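Local coordinates for protein glyoxylate reductase (PDB 3WNV) that probably reduces glyoxylate to glycolate with a nicotinamide cofactor, as a fungal member of the D-isomer-specific 2-hydroxyacid dehydrogenase family, at residues A[171-185]-A[194-208]. Residues are numbered along the deposited sequence; the frame is centred on the assembly and turned at random.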
loop_
_atom_site.group_PDB
_atom_site.type_symbol
_atom_site.label_atom_id
_atom_site.label_comp_id
_atom_site.label_asym_id
_atom_site.label_seq_id
_atom_site.Cartn_x
_atom_site.Cartn_y
_atom_site.Cartn_z
ATOM N N ARG A 171 -1.483 5.297 -17.173
ATOM C CA ARG A 171 -0.513 5.769 -18.147
ATOM C C ARG A 171 0.194 4.572 -18.790
ATOM O O ARG A 171 0.344 4.493 -20.014
ATOM C CB ARG A 171 0.510 6.687 -17.463
ATOM C CG ARG A 171 1.566 7.307 -18.412
ATOM C CD ARG A 171 2.589 8.190 -17.642
ATOM N NE ARG A 171 2.058 8.714 -16.372
ATOM C CZ ARG A 171 1.074 9.616 -16.248
ATOM N NH1 ARG A 171 0.469 10.114 -17.321
ATOM N NH2 ARG A 171 0.678 10.009 -15.039
ATOM N N ARG A 172 0.603 3.614 -17.977
ATOM C CA ARG A 172 1.249 2.424 -18.538
ATOM C C ARG A 172 0.273 1.615 -19.362
ATOM O O ARG A 172 0.579 1.238 -20.507
ATOM C CB ARG A 172 1.820 1.572 -17.414
ATOM C CG ARG A 172 3.088 2.167 -16.769
ATOM C CD ARG A 172 3.208 1.737 -15.305
ATOM N NE ARG A 172 4.444 2.271 -14.700
ATOM C CZ ARG A 172 4.652 3.551 -14.365
ATOM N NH1 ARG A 172 3.715 4.504 -14.551
ATOM N NH2 ARG A 172 5.829 3.881 -13.851
ATOM N N ALA A 173 -0.895 1.332 -18.779
ATOM C CA ALA A 173 -1.888 0.487 -19.446
ATOM C C ALA A 173 -2.344 1.042 -20.791
ATOM O O ALA A 173 -2.617 0.274 -21.705
ATOM C CB ALA A 173 -3.089 0.272 -18.545
ATOM N N ARG A 174 -2.457 2.362 -20.924
ATOM C CA ARG A 174 -2.790 2.934 -22.217
ATOM C C ARG A 174 -1.750 2.625 -23.300
ATOM O O ARG A 174 -2.102 2.450 -24.480
ATOM C CB ARG A 174 -3.003 4.462 -22.119
ATOM C CG ARG A 174 -4.445 4.820 -21.827
ATOM C CD ARG A 174 -4.704 6.348 -21.860
ATOM N NE ARG A 174 -3.990 6.968 -20.772
ATOM C CZ ARG A 174 -4.527 7.320 -19.604
ATOM N NH1 ARG A 174 -5.833 7.181 -19.350
ATOM N NH2 ARG A 174 -3.740 7.837 -18.694
ATOM N N ALA A 175 -0.484 2.593 -22.906
ATOM C CA ALA A 175 0.588 2.275 -23.842
ATOM C C ALA A 175 0.506 0.819 -24.285
ATOM O O ALA A 175 1.035 0.468 -25.361
ATOM C CB ALA A 175 1.950 2.603 -23.245
ATOM N N PHE A 176 -0.186 -0.007 -23.494
ATOM C CA PHE A 176 -0.467 -1.405 -23.861
ATOM C C PHE A 176 -1.751 -1.516 -24.682
ATOM O O PHE A 176 -2.175 -2.617 -25.009
ATOM C CB PHE A 176 -0.543 -2.339 -22.632
ATOM C CG PHE A 176 0.782 -2.610 -21.971
ATOM C CD1 PHE A 176 1.457 -1.608 -21.284
ATOM C CD2 PHE A 176 1.335 -3.879 -21.994
ATOM C CE1 PHE A 176 2.671 -1.850 -20.672
ATOM C CE2 PHE A 176 2.561 -4.132 -21.381
ATOM C CZ PHE A 176 3.230 -3.127 -20.716
ATOM N N GLY A 177 -2.350 -0.379 -25.036
ATOM C CA GLY A 177 -3.538 -0.361 -25.871
ATOM C C GLY A 177 -4.867 -0.529 -25.137
ATOM O O GLY A 177 -5.899 -0.794 -25.780
ATOM N N MET A 178 -4.854 -0.387 -23.809
ATOM C CA MET A 178 -6.081 -0.512 -22.998
ATOM C C MET A 178 -6.910 0.783 -22.941
ATOM O O MET A 178 -6.372 1.871 -23.071
ATOM C CB MET A 178 -5.755 -0.976 -21.583
ATOM C CG MET A 178 -4.972 -2.261 -21.588
ATOM S SD MET A 178 -4.796 -2.924 -19.947
ATOM C CE MET A 178 -6.344 -3.807 -19.726
ATOM N N ASN A 179 -8.227 0.620 -22.781
ATOM C CA ASN A 179 -9.145 1.721 -22.506
ATOM C C ASN A 179 -9.297 1.780 -20.995
ATOM O O ASN A 179 -9.289 0.745 -20.312
ATOM C CB ASN A 179 -10.509 1.437 -23.113
ATOM C CG ASN A 179 -10.446 1.277 -24.591
ATOM O OD1 ASN A 179 -10.958 0.304 -25.141
ATOM N ND2 ASN A 179 -9.797 2.224 -25.258
ATOM N N ILE A 180 -9.434 2.974 -20.457
ATOM C CA ILE A 180 -9.378 3.110 -18.990
ATOM C C ILE A 180 -10.703 3.624 -18.448
ATOM O O ILE A 180 -11.222 4.641 -18.921
ATOM C CB ILE A 180 -8.279 4.078 -18.532
ATOM C CG1 ILE A 180 -6.989 3.836 -19.310
ATOM C CG2 ILE A 180 -8.073 3.991 -16.999
ATOM C CD1 ILE A 180 -6.359 2.424 -19.051
ATOM N N ILE A 181 -11.265 2.913 -17.480
ATOM C CA ILE A 181 -12.428 3.422 -16.741
ATOM C C ILE A 181 -12.128 3.411 -15.247
ATOM O O ILE A 181 -11.256 2.674 -14.780
ATOM C CB ILE A 181 -13.732 2.630 -17.015
ATOM C CG1 ILE A 181 -13.563 1.149 -16.617
ATOM C CG2 ILE A 181 -14.110 2.749 -18.486
ATOM C CD1 ILE A 181 -14.904 0.336 -16.759
ATOM N N TYR A 182 -12.864 4.206 -14.481
ATOM C CA TYR A 182 -12.613 4.246 -13.047
ATOM C C TYR A 182 -13.829 4.665 -12.255
ATOM O O TYR A 182 -14.750 5.317 -12.763
ATOM C CB TYR A 182 -11.455 5.198 -12.720
ATOM C CG TYR A 182 -11.895 6.657 -12.637
ATOM C CD1 TYR A 182 -12.100 7.417 -13.796
ATOM C CD2 TYR A 182 -12.094 7.278 -11.404
ATOM C CE1 TYR A 182 -12.523 8.770 -13.727
ATOM C CE2 TYR A 182 -12.492 8.627 -11.335
ATOM C CZ TYR A 182 -12.695 9.355 -12.495
ATOM O OH TYR A 182 -13.083 10.689 -12.394
ATOM N N HIS A 183 -13.800 4.316 -10.974
ATOM C CA HIS A 183 -14.809 4.794 -10.041
ATOM C C HIS A 183 -14.155 5.257 -8.748
ATOM O O HIS A 183 -13.395 4.519 -8.110
ATOM C CB HIS A 183 -15.848 3.724 -9.714
ATOM C CG HIS A 183 -16.862 4.190 -8.708
ATOM N ND1 HIS A 183 -17.836 5.116 -9.019
ATOM C CD2 HIS A 183 -16.993 3.937 -7.380
ATOM C CE1 HIS A 183 -18.561 5.371 -7.938
ATOM N NE2 HIS A 183 -18.066 4.681 -6.934
ATOM N N ASN A 184 -14.445 6.497 -8.391
ATOM C CA ASN A 184 -14.127 7.020 -7.072
ATOM C C ASN A 184 -15.467 7.468 -6.535
ATOM O O ASN A 184 -16.395 7.662 -7.313
ATOM C CB ASN A 184 -13.220 8.249 -7.188
ATOM C CG ASN A 184 -11.802 7.896 -7.529
ATOM O OD1 ASN A 184 -11.510 6.768 -7.997
ATOM N ND2 ASN A 184 -10.891 8.848 -7.280
ATOM N N ARG A 185 -15.579 7.692 -5.226
ATOM C CA ARG A 185 -16.827 8.223 -4.689
ATOM C C ARG A 185 -17.217 9.536 -5.398
ATOM O O ARG A 185 -18.394 9.764 -5.706
ATOM C CB ARG A 185 -16.691 8.459 -3.192
ATOM C CG ARG A 185 -17.567 9.596 -2.716
ATOM C CD ARG A 185 -17.619 9.716 -1.208
ATOM N NE ARG A 185 -16.333 9.527 -0.547
ATOM C CZ ARG A 185 -16.037 8.496 0.245
ATOM N NH1 ARG A 185 -16.933 7.543 0.494
ATOM N NH2 ARG A 185 -14.836 8.422 0.793
ATOM N N ASP A 194 -6.967 12.504 -16.031
ATOM C CA ASP A 194 -5.838 12.294 -16.936
ATOM C C ASP A 194 -6.239 11.397 -18.115
ATOM O O ASP A 194 -5.455 10.567 -18.551
ATOM C CB ASP A 194 -4.632 11.706 -16.156
ATOM C CG ASP A 194 -3.314 11.824 -16.921
ATOM O OD1 ASP A 194 -2.472 10.908 -16.823
ATOM O OD2 ASP A 194 -3.113 12.844 -17.609
ATOM N N GLY A 195 -7.465 11.550 -18.615
ATOM C CA GLY A 195 -7.921 10.740 -19.740
ATOM C C GLY A 195 -8.946 9.635 -19.468
ATOM O O GLY A 195 -9.719 9.267 -20.355
ATOM N N ALA A 196 -8.975 9.116 -18.243
ATOM C CA ALA A 196 -9.884 8.017 -17.882
ATOM C C ALA A 196 -11.341 8.441 -17.773
ATOM O O ALA A 196 -11.634 9.566 -17.355
ATOM C CB ALA A 196 -9.429 7.370 -16.583
ATOM N N LYS A 197 -12.240 7.520 -18.127
ATOM C CA LYS A 197 -13.690 7.698 -18.105
ATOM C C LYS A 197 -14.367 7.303 -16.771
ATOM O O LYS A 197 -14.233 6.178 -16.276
ATOM C CB LYS A 197 -14.270 6.848 -19.222
ATOM C CG LYS A 197 -15.755 6.913 -19.361
ATOM C CD LYS A 197 -16.138 6.456 -20.768
ATOM C CE LYS A 197 -17.582 6.780 -21.083
ATOM N NZ LYS A 197 -18.460 5.597 -20.865
ATOM N N TYR A 198 -15.083 8.238 -16.175
ATOM C CA TYR A 198 -15.734 7.979 -14.883
ATOM C C TYR A 198 -16.960 7.105 -15.056
ATOM O O TYR A 198 -17.764 7.348 -15.951
ATOM C CB TYR A 198 -16.185 9.298 -14.281
ATOM C CG TYR A 198 -16.856 9.132 -12.944
ATOM C CD1 TYR A 198 -16.100 8.931 -11.812
ATOM C CD2 TYR A 198 -18.238 9.170 -12.824
ATOM C CE1 TYR A 198 -16.692 8.787 -10.582
ATOM C CE2 TYR A 198 -18.848 9.025 -11.580
ATOM C CZ TYR A 198 -18.054 8.824 -10.467
ATOM O OH TYR A 198 -18.598 8.684 -9.200
ATOM N N VAL A 199 -17.113 6.098 -14.194
ATOM C CA VAL A 199 -18.279 5.205 -14.211
ATOM C C VAL A 199 -18.751 4.895 -12.781
ATOM O O VAL A 199 -18.033 5.138 -11.804
ATOM C CB VAL A 199 -17.973 3.869 -14.948
ATOM C CG1 VAL A 199 -17.634 4.118 -16.401
ATOM C CG2 VAL A 199 -16.869 3.081 -14.261
ATOM N N SER A 200 -19.964 4.375 -12.651
ATOM C CA SER A 200 -20.496 4.065 -11.329
ATOM C C SER A 200 -19.811 2.798 -10.854
ATOM O O SER A 200 -19.129 2.145 -11.631
ATOM C CB SER A 200 -22.001 3.853 -11.387
ATOM O OG SER A 200 -22.309 2.705 -12.164
ATOM N N PHE A 201 -19.941 2.485 -9.563
ATOM C CA PHE A 201 -19.351 1.252 -9.018
ATOM C C PHE A 201 -19.878 0.030 -9.790
ATOM O O PHE A 201 -19.106 -0.800 -10.253
ATOM C CB PHE A 201 -19.638 1.181 -7.500
ATOM C CG PHE A 201 -18.964 0.024 -6.775
ATOM C CD1 PHE A 201 -17.643 0.101 -6.371
ATOM C CD2 PHE A 201 -19.685 -1.121 -6.441
ATOM C CE1 PHE A 201 -17.015 -0.978 -5.668
ATOM C CE2 PHE A 201 -19.077 -2.199 -5.748
ATOM C CZ PHE A 201 -17.726 -2.114 -5.365
ATOM N N ASP A 202 -21.198 -0.098 -9.922
ATOM C CA ASP A 202 -21.760 -1.242 -10.631
ATOM C C ASP A 202 -21.286 -1.317 -12.088
ATOM O O ASP A 202 -21.033 -2.403 -12.610
ATOM C CB ASP A 202 -23.291 -1.216 -10.564
ATOM C CG ASP A 202 -23.837 -1.675 -9.211
ATOM O OD1 ASP A 202 -23.073 -2.241 -8.409
ATOM O OD2 ASP A 202 -25.051 -1.474 -8.959
ATOM N N GLU A 203 -21.111 -0.170 -12.736
ATOM C CA GLU A 203 -20.643 -0.152 -14.121
ATOM C C GLU A 203 -19.179 -0.553 -14.217
ATOM O O GLU A 203 -18.746 -1.169 -15.216
ATOM C CB GLU A 203 -20.837 1.243 -14.746
ATOM C CG GLU A 203 -22.244 1.585 -15.181
ATOM C CD GLU A 203 -22.410 3.081 -15.522
ATOM O OE1 GLU A 203 -21.691 3.942 -14.933
ATOM O OE2 GLU A 203 -23.275 3.394 -16.381
ATOM N N LEU A 204 -18.404 -0.240 -13.176
ATOM C CA LEU A 204 -16.990 -0.589 -13.136
ATOM C C LEU A 204 -16.862 -2.116 -13.057
ATOM O O LEU A 204 -16.018 -2.721 -13.729
ATOM C CB LEU A 204 -16.286 0.058 -11.940
ATOM C CG LEU A 204 -14.765 -0.105 -11.908
ATOM C CD1 LEU A 204 -14.133 0.756 -12.981
ATOM C CD2 LEU A 204 -14.214 0.301 -10.519
ATOM N N LEU A 205 -17.742 -2.727 -12.269
ATOM C CA LEU A 205 -17.709 -4.172 -12.103
ATOM C C LEU A 205 -18.126 -4.826 -13.416
ATOM O O LEU A 205 -17.524 -5.807 -13.838
ATOM C CB LEU A 205 -18.665 -4.604 -10.986
ATOM C CG LEU A 205 -18.260 -4.198 -9.564
ATOM C CD1 LEU A 205 -19.427 -4.351 -8.606
ATOM C CD2 LEU A 205 -17.024 -5.000 -9.077
ATOM N N ALA A 206 -19.135 -4.262 -14.071
ATOM C CA ALA A 206 -19.678 -4.849 -15.300
ATOM C C ALA A 206 -18.746 -4.752 -16.488
ATOM O O ALA A 206 -18.694 -5.654 -17.314
ATOM C CB ALA A 206 -21.002 -4.195 -15.655
ATOM N N GLN A 207 -18.021 -3.646 -16.601
ATOM C CA GLN A 207 -17.290 -3.350 -17.828
ATOM C C GLN A 207 -15.797 -3.649 -17.849
ATOM O O GLN A 207 -15.190 -3.670 -18.943
ATOM C CB GLN A 207 -17.503 -1.877 -18.202
ATOM C CG GLN A 207 -18.956 -1.487 -18.361
ATOM C CD GLN A 207 -19.115 -0.016 -18.640
ATOM O OE1 GLN A 207 -18.179 0.644 -19.113
ATOM N NE2 GLN A 207 -20.300 0.521 -18.346
ATOM N N SER A 208 -15.180 -3.863 -16.684
ATOM C CA SER A 208 -13.754 -4.113 -16.637
ATOM C C SER A 208 -13.347 -5.502 -17.163
ATOM O O SER A 208 -13.858 -6.544 -16.682
ATOM C CB SER A 208 -13.263 -4.029 -15.177
ATOM O OG SER A 208 -13.627 -2.799 -14.636
HETATM O O HOH W 1 -3.228 8.576 -16.197
#
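H183 reaches over to the start of helix 201-207, and its side chain can be followed atom by atom. CB touches V199 O and packs on L204 CD2, the latter at 3.9 Å. CG, beside V199 O and F201 N, stands anti to the backbone N (chi1 178°), which carries the imidazole to both. ND1 then donates to V199 O over 2.8 Å, the oxygen lying in the ring plane and the nitrogen in the carbonyl plane. F201 N stands over a ring face, off-centre toward the rim, without bonding to ND1. H183 CE1, next to ND1, comes 3.5 Å from Y198 OH. NE2 lies near F201 N and F201 CB, and CD2 also meets F201 CB, which makes a CH-pi contact over the ring face, 4.0 Å from the H183 centroid. With an alanine here, V199 O would probably lose this donor and F201 CB the ring it rests on, leaving a gap at the helix start. That helix opens with a capping box between S200 and E203.

The strand that carries H183, 179-183, runs parallel to 197-198, joined by K197 N to I180 O, Y182 N to K197 O and V199 N to Y182 O. They belong to a beta-alpha-beta unit of the Rossmann-type NAD-binding domain, with 197-198 the outermost strand on that side of its parallel sheet. On one sheet face I181 slides past L204, CG1 to CD1 3.7 Å, while its CD1 goes on to Q207 CB. On the other, Y198 turns its ring edge to the face of Y182 in an offset edge-to-face pair, planes 71° apart. Y198 OH bonds to N184 O; Y182 OH is held by E193 and L188.

Near the end of helix 164-175, R171 NH1 forms a salt bridge with D194 OD1 at 3.1 Å, using the oxygen's syn lone pair, while the R174 guanidinium lays one face over D194 O.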